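Local coordinates for protein shikimate dehydrogenase (NADP(+)) (Thermus thermophilus, PDB 2D5C) that catalyses the reversible NADPH-linked reduction of 3-dehydroshikimate to shikimate in the chorismate pathway, working as a homodimer, at residues A83-L88 against G96-A101; A119-A124 against V176-V181. All coordinates share one frame; numbering follows the deposited sequence.

Interaction 1 of 2, residues A83-L88 against G96-A101. With SKM ((3R,4S,5R)-3,4,5-trihydroxycyclohex-1-ene-1-carboxylic acid), chain E.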
ATOM      1  N   ALA A  83      10.117  -8.379  12.681  1.00 23.45           N
ATOM      2  CA  ALA A  83       9.938  -6.994  13.083  1.00 25.25           C
ATOM      3  C   ALA A  83       9.500  -6.158  11.894  1.00 19.49           C
ATOM      4  O   ALA A  83       9.995  -6.335  10.789  1.00 21.23           O
ATOM      5  CB  ALA A  83      11.250  -6.432  13.661  1.00 27.66           C
ATOM      6  N   VAL A  84       8.569  -5.252  12.153  1.00 25.31           N
ATOM      7  CA  VAL A  84       8.039  -4.356  11.135  1.00 21.82           C
ATOM      8  C   VAL A  84       8.365  -2.935  11.580  1.00 24.26           C
ATOM      9  O   VAL A  84       8.062  -2.550  12.714  1.00 25.41           O
ATOM     10  CB  VAL A  84       6.507  -4.510  11.023  1.00 25.89           C
ATOM     11  CG1 VAL A  84       5.902  -3.301  10.304  1.00 17.31           C
ATOM     12  CG2 VAL A  84       6.172  -5.813  10.269  1.00 23.34           C
ATOM     13  N   ASN A  85       8.982  -2.157  10.692  1.00 22.67           N
ATOM     14  CA  ASN A  85       9.319  -0.770  11.016  1.00 23.58           C
ATOM     15  C   ASN A  85       8.509   0.201  10.152  1.00 24.03           C
ATOM     16  O   ASN A  85       8.531   1.416  10.366  1.00 26.02           O
ATOM     17  CB  ASN A  85      10.817  -0.527  10.809  1.00 24.32           C
ATOM     18  CG  ASN A  85      11.158  -0.138   9.380  1.00 29.46           C
ATOM     19  OD1 ASN A  85      10.755  -0.804   8.425  1.00 24.82           O
ATOM     20  ND2 ASN A  85      11.916   0.943   9.229  1.00 23.15           N
ATOM     21  N   THR A  86       7.791  -0.338   9.175  1.00 20.51           N
ATOM     22  CA  THR A  86       6.986   0.496   8.290  1.00 22.81           C
ATOM     23  C   THR A  86       5.622  -0.135   8.030  1.00 22.12           C
ATOM     24  O   THR A  86       5.531  -1.302   7.635  1.00 21.82           O
ATOM     25  CB  THR A  86       7.698   0.706   6.940  1.00 23.12           C
ATOM     26  OG1 THR A  86       8.974   1.319   7.167  1.00 25.36           O
ATOM     27  CG2 THR A  86       6.863   1.613   6.024  1.00 20.81           C
ATOM     28  N   VAL A  87       4.567   0.642   8.268  1.00 19.88           N
ATOM     29  CA  VAL A  87       3.206   0.181   8.047  1.00 19.57           C
ATOM     30  C   VAL A  87       2.506   1.087   7.038  1.00 22.95           C
ATOM     31  O   VAL A  87       2.593   2.310   7.135  1.00 21.33           O
ATOM     32  CB  VAL A  87       2.394   0.180   9.370  1.00 22.89           C
ATOM     33  CG1 VAL A  87       0.961  -0.282   9.099  1.00 22.40           C
ATOM     34  CG2 VAL A  87       3.076  -0.723  10.396  1.00 22.72           C
ATOM     35  N   LEU A  88       1.840   0.471   6.058  1.00 18.89           N
ATOM     36  CA  LEU A  88       1.079   1.188   5.026  1.00 19.12           C
ATOM     37  C   LEU A  88      -0.402   0.947   5.285  1.00 21.61           C
ATOM     38  O   LEU A  88      -0.799  -0.189   5.537  1.00 20.82           O
ATOM     39  CB  LEU A  88       1.424   0.650   3.632  1.00 21.10           C
ATOM     40  CG  LEU A  88       0.490   1.031   2.480  1.00 22.22           C
ATOM     41  CD1 LEU A  88       0.526   2.532   2.270  1.00 25.78           C
ATOM     42  CD2 LEU A  88       0.913   0.298   1.194  1.00 24.06           C
ATOM     43  N   GLY A  96       2.487  -4.613   6.708  1.00 20.01           N
ATOM     44  CA  GLY A  96       3.770  -4.380   7.351  1.00 21.40           C
ATOM     45  C   GLY A  96       5.003  -4.715   6.532  1.00 20.81           C
ATOM     46  O   GLY A  96       5.077  -5.750   5.877  1.00 22.83           O
ATOM     47  N   PHE A  97       6.000  -3.839   6.585  1.00 19.91           N
ATOM     48  CA  PHE A  97       7.234  -4.048   5.841  1.00 18.70           C
ATOM     49  C   PHE A  97       8.414  -3.724   6.730  1.00 17.17           C
ATOM     50  O   PHE A  97       8.255  -3.188   7.823  1.00 18.19           O
ATOM     51  CB  PHE A  97       7.321  -3.119   4.629  1.00 18.76           C
ATOM     52  CG  PHE A  97       6.156  -3.212   3.700  1.00 20.59           C
ATOM     53  CD1 PHE A  97       4.979  -2.521   3.963  1.00 20.59           C
ATOM     54  CD2 PHE A  97       6.239  -3.985   2.544  1.00 24.30           C
ATOM     55  CE1 PHE A  97       3.891  -2.595   3.078  1.00 25.22           C
ATOM     56  CE2 PHE A  97       5.168  -4.065   1.664  1.00 26.01           C
ATOM     57  CZ  PHE A  97       3.991  -3.366   1.933  1.00 22.76           C
ATOM     58  N   ASN A  98       9.605  -4.033   6.249  1.00 20.80           N
ATOM     59  CA  ASN A  98      10.787  -3.699   7.026  1.00 20.43           C
ATOM     60  C   ASN A  98      11.764  -2.997   6.120  1.00 20.14           C
ATOM     61  O   ASN A  98      12.332  -3.621   5.226  1.00 19.89           O
ATOM     62  CB  ASN A  98      11.452  -4.946   7.600  1.00 22.44           C
ATOM     63  CG  ASN A  98      12.600  -4.595   8.547  1.00 24.12           C
ATOM     64  OD1 ASN A  98      13.605  -4.002   8.136  1.00 24.47           O
ATOM     65  ND2 ASN A  98      12.447  -4.948   9.811  1.00 20.71           N
ATOM     66  N   THR A  99      11.940  -1.690   6.325  1.00 20.96           N
ATOM     67  CA  THR A  99      12.893  -0.971   5.501  1.00 19.23           C
ATOM     68  C   THR A  99      14.252  -0.824   6.187  1.00 20.67           C
ATOM     69  O   THR A  99      15.166  -0.284   5.592  1.00 21.32           O
ATOM     70  CB  THR A  99      12.352   0.416   5.087  1.00 20.22           C
ATOM     71  OG1 THR A  99      12.199   1.245   6.248  1.00 23.19           O
ATOM     72  CG2 THR A  99      11.001   0.259   4.386  1.00 22.18           C
ATOM     73  N   ASP A 100      14.383  -1.315   7.423  1.00 22.24           N
ATOM     74  CA  ASP A 100      15.676  -1.249   8.125  1.00 22.88           C
ATOM     75  C   ASP A 100      16.692  -2.107   7.388  1.00 21.66           C
ATOM     76  O   ASP A 100      17.850  -1.712   7.228  1.00 23.34           O
ATOM     77  CB  ASP A 100      15.584  -1.767   9.572  1.00 23.87           C
ATOM     78  CG  ASP A 100      14.864  -0.817  10.506  1.00 24.99           C
ATOM     79  OD1 ASP A 100      15.151   0.404  10.490  1.00 31.52           O
ATOM     80  OD2 ASP A 100      14.014  -1.294  11.287  1.00 31.40           O
ATOM     81  N   ALA A 101      16.275  -3.289   6.931  1.00 20.87           N
ATOM     82  CA  ALA A 101      17.208  -4.175   6.226  1.00 19.56           C
ATOM     83  C   ALA A 101      17.742  -3.592   4.908  1.00 20.02           C
ATOM     84  O   ALA A 101      18.949  -3.446   4.739  1.00 21.52           O
ATOM     85  CB  ALA A 101      16.559  -5.556   5.984  1.00 20.38           C
TER
HETATM   86  O12 SKM E 301      13.157   1.774  11.806  1.00 33.18           O
HETATM   87  C8  SKM E 301      13.290   3.144  12.211  1.00 35.91           C
HETATM   88  C6  SKM E 301      11.880   3.776  12.371  1.00 34.81           C
HETATM   89  O7  SKM E 301      11.189   3.692  11.127  1.00 29.00           O
HETATM   90  C5  SKM E 301      11.976   5.262  12.803  1.00 34.69           C
HETATM   91  C4  SKM E 301      13.093   5.523  13.815  1.00 42.15           C
HETATM   92  C1  SKM E 301      13.136   6.857  14.466  1.00 44.77           C
HETATM   93  O2  SKM E 301      12.203   7.779  14.159  1.00 36.55           O
HETATM   94  O3  SKM E 301      14.008   7.128  15.281  1.00 46.76           O
HETATM   95  C10 SKM E 301      14.024   4.619  14.138  1.00 38.77           C
HETATM   96  C9  SKM E 301      14.080   3.224  13.552  1.00 39.36           C
HETATM   97  O11 SKM E 301      13.508   2.308  14.500  1.00 40.58           O

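Interaction 2 of 2, residues A119-A124 against V176-V181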
ATOM      1  N   ALA A 119      31.108 -10.572   9.120  1.00 20.99           N
ATOM      2  CA  ALA A 119      30.422  -9.397   9.649  1.00 19.58           C
ATOM      3  C   ALA A 119      29.772  -9.824  10.960  1.00 21.74           C
ATOM      4  O   ALA A 119      28.971 -10.755  10.977  1.00 26.12           O
ATOM      5  CB  ALA A 119      29.354  -8.940   8.663  1.00 23.94           C
ATOM      6  N   LEU A 120      30.119  -9.152  12.058  1.00 19.64           N
ATOM      7  CA  LEU A 120      29.545  -9.487  13.366  1.00 21.22           C
ATOM      8  C   LEU A 120      28.508  -8.453  13.782  1.00 18.63           C
ATOM      9  O   LEU A 120      28.796  -7.261  13.875  1.00 21.42           O
ATOM     10  CB  LEU A 120      30.641  -9.566  14.436  1.00 18.81           C
ATOM     11  CG  LEU A 120      30.173  -9.698  15.899  1.00 22.80           C
ATOM     12  CD1 LEU A 120      29.327 -10.958  16.101  1.00 20.13           C
ATOM     13  CD2 LEU A 120      31.388  -9.717  16.806  1.00 20.97           C
ATOM     14  N   VAL A 121      27.293  -8.923  14.024  1.00 18.31           N
ATOM     15  CA  VAL A 121      26.202  -8.064  14.446  1.00 19.70           C
ATOM     16  C   VAL A 121      26.037  -8.246  15.958  1.00 18.28           C
ATOM     17  O   VAL A 121      25.840  -9.363  16.437  1.00 18.41           O
ATOM     18  CB  VAL A 121      24.890  -8.450  13.736  1.00 17.37           C
ATOM     19  CG1 VAL A 121      23.760  -7.477  14.146  1.00 16.49           C
ATOM     20  CG2 VAL A 121      25.104  -8.430  12.207  1.00 20.78           C
ATOM     21  N   LEU A 122      26.191  -7.158  16.701  1.00 18.83           N
ATOM     22  CA  LEU A 122      26.027  -7.215  18.142  1.00 20.06           C
ATOM     23  C   LEU A 122      24.581  -6.847  18.439  1.00 16.02           C
ATOM     24  O   LEU A 122      24.136  -5.755  18.090  1.00 21.94           O
ATOM     25  CB  LEU A 122      26.962  -6.223  18.829  1.00 19.37           C
ATOM     26  CG  LEU A 122      28.449  -6.352  18.495  1.00 17.69           C
ATOM     27  CD1 LEU A 122      29.181  -5.284  19.319  1.00 19.64           C
ATOM     28  CD2 LEU A 122      28.988  -7.754  18.804  1.00 19.89           C
ATOM     29  N   GLY A 123      23.854  -7.765  19.075  1.00 17.96           N
ATOM     30  CA  GLY A 123      22.464  -7.507  19.396  1.00 20.89           C
ATOM     31  C   GLY A 123      21.576  -8.301  18.462  1.00 25.86           C
ATOM     32  O   GLY A 123      21.694  -8.169  17.246  1.00 23.92           O
ATOM     33  N   ALA A 124      20.706  -9.141  19.017  1.00 25.30           N
ATOM     34  CA  ALA A 124      19.827  -9.941  18.172  1.00 26.05           C
ATOM     35  C   ALA A 124      18.350  -9.596  18.342  1.00 30.07           C
ATOM     36  O   ALA A 124      17.484 -10.471  18.258  1.00 27.77           O
ATOM     37  CB  ALA A 124      20.064 -11.439  18.411  1.00 22.68           C
ATOM     38  N   VAL A 176      28.933  -4.348  13.609  1.00 18.74           N
ATOM     39  CA  VAL A 176      27.768  -3.473  13.658  1.00 16.61           C
ATOM     40  C   VAL A 176      27.129  -3.478  15.038  1.00 21.36           C
ATOM     41  O   VAL A 176      26.794  -4.539  15.563  1.00 20.18           O
ATOM     42  CB  VAL A 176      26.678  -3.915  12.630  1.00 18.81           C
ATOM     43  CG1 VAL A 176      25.487  -2.977  12.692  1.00 21.16           C
ATOM     44  CG2 VAL A 176      27.253  -3.924  11.224  1.00 21.27           C
ATOM     45  N   ASN A 177      26.990  -2.308  15.646  1.00 19.66           N
ATOM     46  CA  ASN A 177      26.326  -2.286  16.944  1.00 20.38           C
ATOM     47  C   ASN A 177      24.832  -2.130  16.746  1.00 25.28           C
ATOM     48  O   ASN A 177      24.371  -1.081  16.300  1.00 21.27           O
ATOM     49  CB  ASN A 177      26.809  -1.143  17.836  1.00 19.09           C
ATOM     50  CG  ASN A 177      26.001  -1.055  19.119  1.00 22.25           C
ATOM     51  OD1 ASN A 177      25.703  -2.082  19.740  1.00 20.93           O
ATOM     52  ND2 ASN A 177      25.650   0.163  19.527  1.00 23.07           N
ATOM     53  N   ALA A 178      24.093  -3.191  17.071  1.00 18.74           N
ATOM     54  CA  ALA A 178      22.641  -3.192  16.966  1.00 24.54           C
ATOM     55  C   ALA A 178      22.051  -3.376  18.364  1.00 29.58           C
ATOM     56  O   ALA A 178      20.920  -3.842  18.521  1.00 28.19           O
ATOM     57  CB  ALA A 178      22.173  -4.321  16.018  1.00 22.72           C
ATOM     58  N   THR A 179      22.830  -3.026  19.387  1.00 27.29           N
ATOM     59  CA  THR A 179      22.339  -3.116  20.759  1.00 29.75           C
ATOM     60  C   THR A 179      21.992  -1.678  21.122  1.00 30.52           C
ATOM     61  O   THR A 179      22.282  -0.755  20.362  1.00 29.39           O
ATOM     62  CB  THR A 179      23.419  -3.584  21.771  1.00 27.03           C
ATOM     63  OG1 THR A 179      24.358  -2.521  21.998  1.00 24.89           O
ATOM     64  CG2 THR A 179      24.152  -4.816  21.265  1.00 25.03           C
ATOM     65  N   ARG A 180      21.368  -1.471  22.271  1.00 27.60           N
ATOM     66  CA  ARG A 180      21.083  -0.096  22.657  1.00 30.74           C
ATOM     67  C   ARG A 180      22.159   0.419  23.617  1.00 28.74           C
ATOM     68  O   ARG A 180      22.015   1.497  24.200  1.00 28.75           O
ATOM     69  CB  ARG A 180      19.696   0.020  23.283  1.00 30.44           C
ATOM     70  CG  ARG A 180      18.584  -0.193  22.267  1.00 43.04           C
ATOM     71  CD  ARG A 180      17.285   0.420  22.747  1.00 51.79           C
ATOM     72  NE  ARG A 180      16.807  -0.196  23.980  1.00 58.19           N
ATOM     73  CZ  ARG A 180      16.281   0.482  24.993  1.00 63.46           C
ATOM     74  NH1 ARG A 180      16.169   1.803  24.920  1.00 62.36           N
ATOM     75  NH2 ARG A 180      15.866  -0.160  26.078  1.00 68.48           N
ATOM     76  N   VAL A 181      23.237  -0.351  23.786  1.00 27.61           N
ATOM     77  CA  VAL A 181      24.326   0.074  24.660  1.00 25.93           C
ATOM     78  C   VAL A 181      24.955   1.296  24.008  1.00 28.08           C
ATOM     79  O   VAL A 181      25.306   1.278  22.827  1.00 26.84           O
ATOM     80  CB  VAL A 181      25.418  -1.015  24.842  1.00 27.59           C
ATOM     81  CG1 VAL A 181      26.554  -0.475  25.722  1.00 23.16           C
ATOM     82  CG2 VAL A 181      24.824  -2.248  25.498  1.00 26.48           C
TER

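Interaction 1 of 2, residues A83-L88 against G96-A101
A classic beta bulge in the hairpin of strands 86-90 and 93-97 pairs Asn85 and Thr86 with Phe97. Phe97 O accepts from both Asn85 N (3.1 Å) and Thr86 N. Phe97 N returns a bond to Thr86 O at 2.8 Å, and this oxygen also lies at the edge of the Phe97 ring. Asn85 of the bulge also lines the shikimate site. With CG between the backbone N and the carbonyl carbon (chi1 87°), the Asn85 side chain reaches across to Thr99, and the two side chains cross at about a right angle. Asn85 OD1 takes the N-H of Thr99 at 2.6 Å. Asn85 ND2 gives a hydrogen to Thr99 OG1 (3.0 Å), which lies in the amide plane and also bonds to Gln235 O. These bonds fix the flip of the amide. Asn85 ND2 also donates to shikimate O12 at 3.0 Å. The same hydroxyl donates to Asp100 OD1 at 2.8 Å, and Asp100 OD2 forms a salt bridge with the active-site Lys64. Asn98, just before the turn into helix 100-110, makes a capping bond: its OD1 accepts from Ala101 N at 3.0 Å. Its ND2 makes a nearly straight bond (176°) to Ala83 O, 3.0 Å away.

Interaction 2 of 2, residues A119-A124 against V176-V181
Strands 119-122 and 174-177 lie side by side in the parallel sheet of the Rossmann-type NADP-binding domain, and Leu122 and Thr179 meet where both segments leave it. Val176 N donates to Leu120 O, and Val176 O accepts from Leu122 N at 2.9 Å. Val121 and Val176 share the face covered by helix 126-137, where Val121 CG1 reaches Ala178 CB at 4.0 Å. Leu122 and Asn177 point to the other face.

Beyond the paired residues, Leu122 O accepts from Ala178 N at 2.8 Å. Thr179 CB carries two branches that do different work. CG2, anti to the carbonyl carbon, packs on the backbone at the end of strand 119-122 and the start of the loop after it, 3.3 Å from Leu122 O and 3.7 Å from Gly123 N. OG1 lies between the backbone N and the carbonyl carbon (chi1 73°). At this tip it donates to a lone pair of Asn177 OD1 (2.7 Å) and accepts from Val181 N (3.0 Å), an ST turn. Asn177 OD1 also takes Thr179 N, an Asx turn.

Gly123 belongs to the NADP-binding loop, and its positive phi (106°) suits glycine. Having no CB, it lies close to Ala178 O and Thr179 CG2. The Asx and ST turns probably keep the 176-181 segment in shape, and the glycine is consistent with its close approach to the cofactor loop.

Overall arrangement
Interaction 1 lies in the substrate-binding domain and interaction 2 in the NADP-binding domain, on opposite sides of the chain's centre. Their centres are about 19 Å apart. The nearest atoms are about 9 Å apart, so the two do not touch. They share no sheet: the first is in a mixed sheet, the second in a parallel one. Along the chain they come in series. Helix 100-110 starts in 96-101, and strand 119-122, which opens interaction 2, is the next element after it. One contact holds residues that bind shikimate, and the other holds the start of the cofactor loop. This fits an enzyme whose two domains bring substrate and NADP(+) together for hydride transfer.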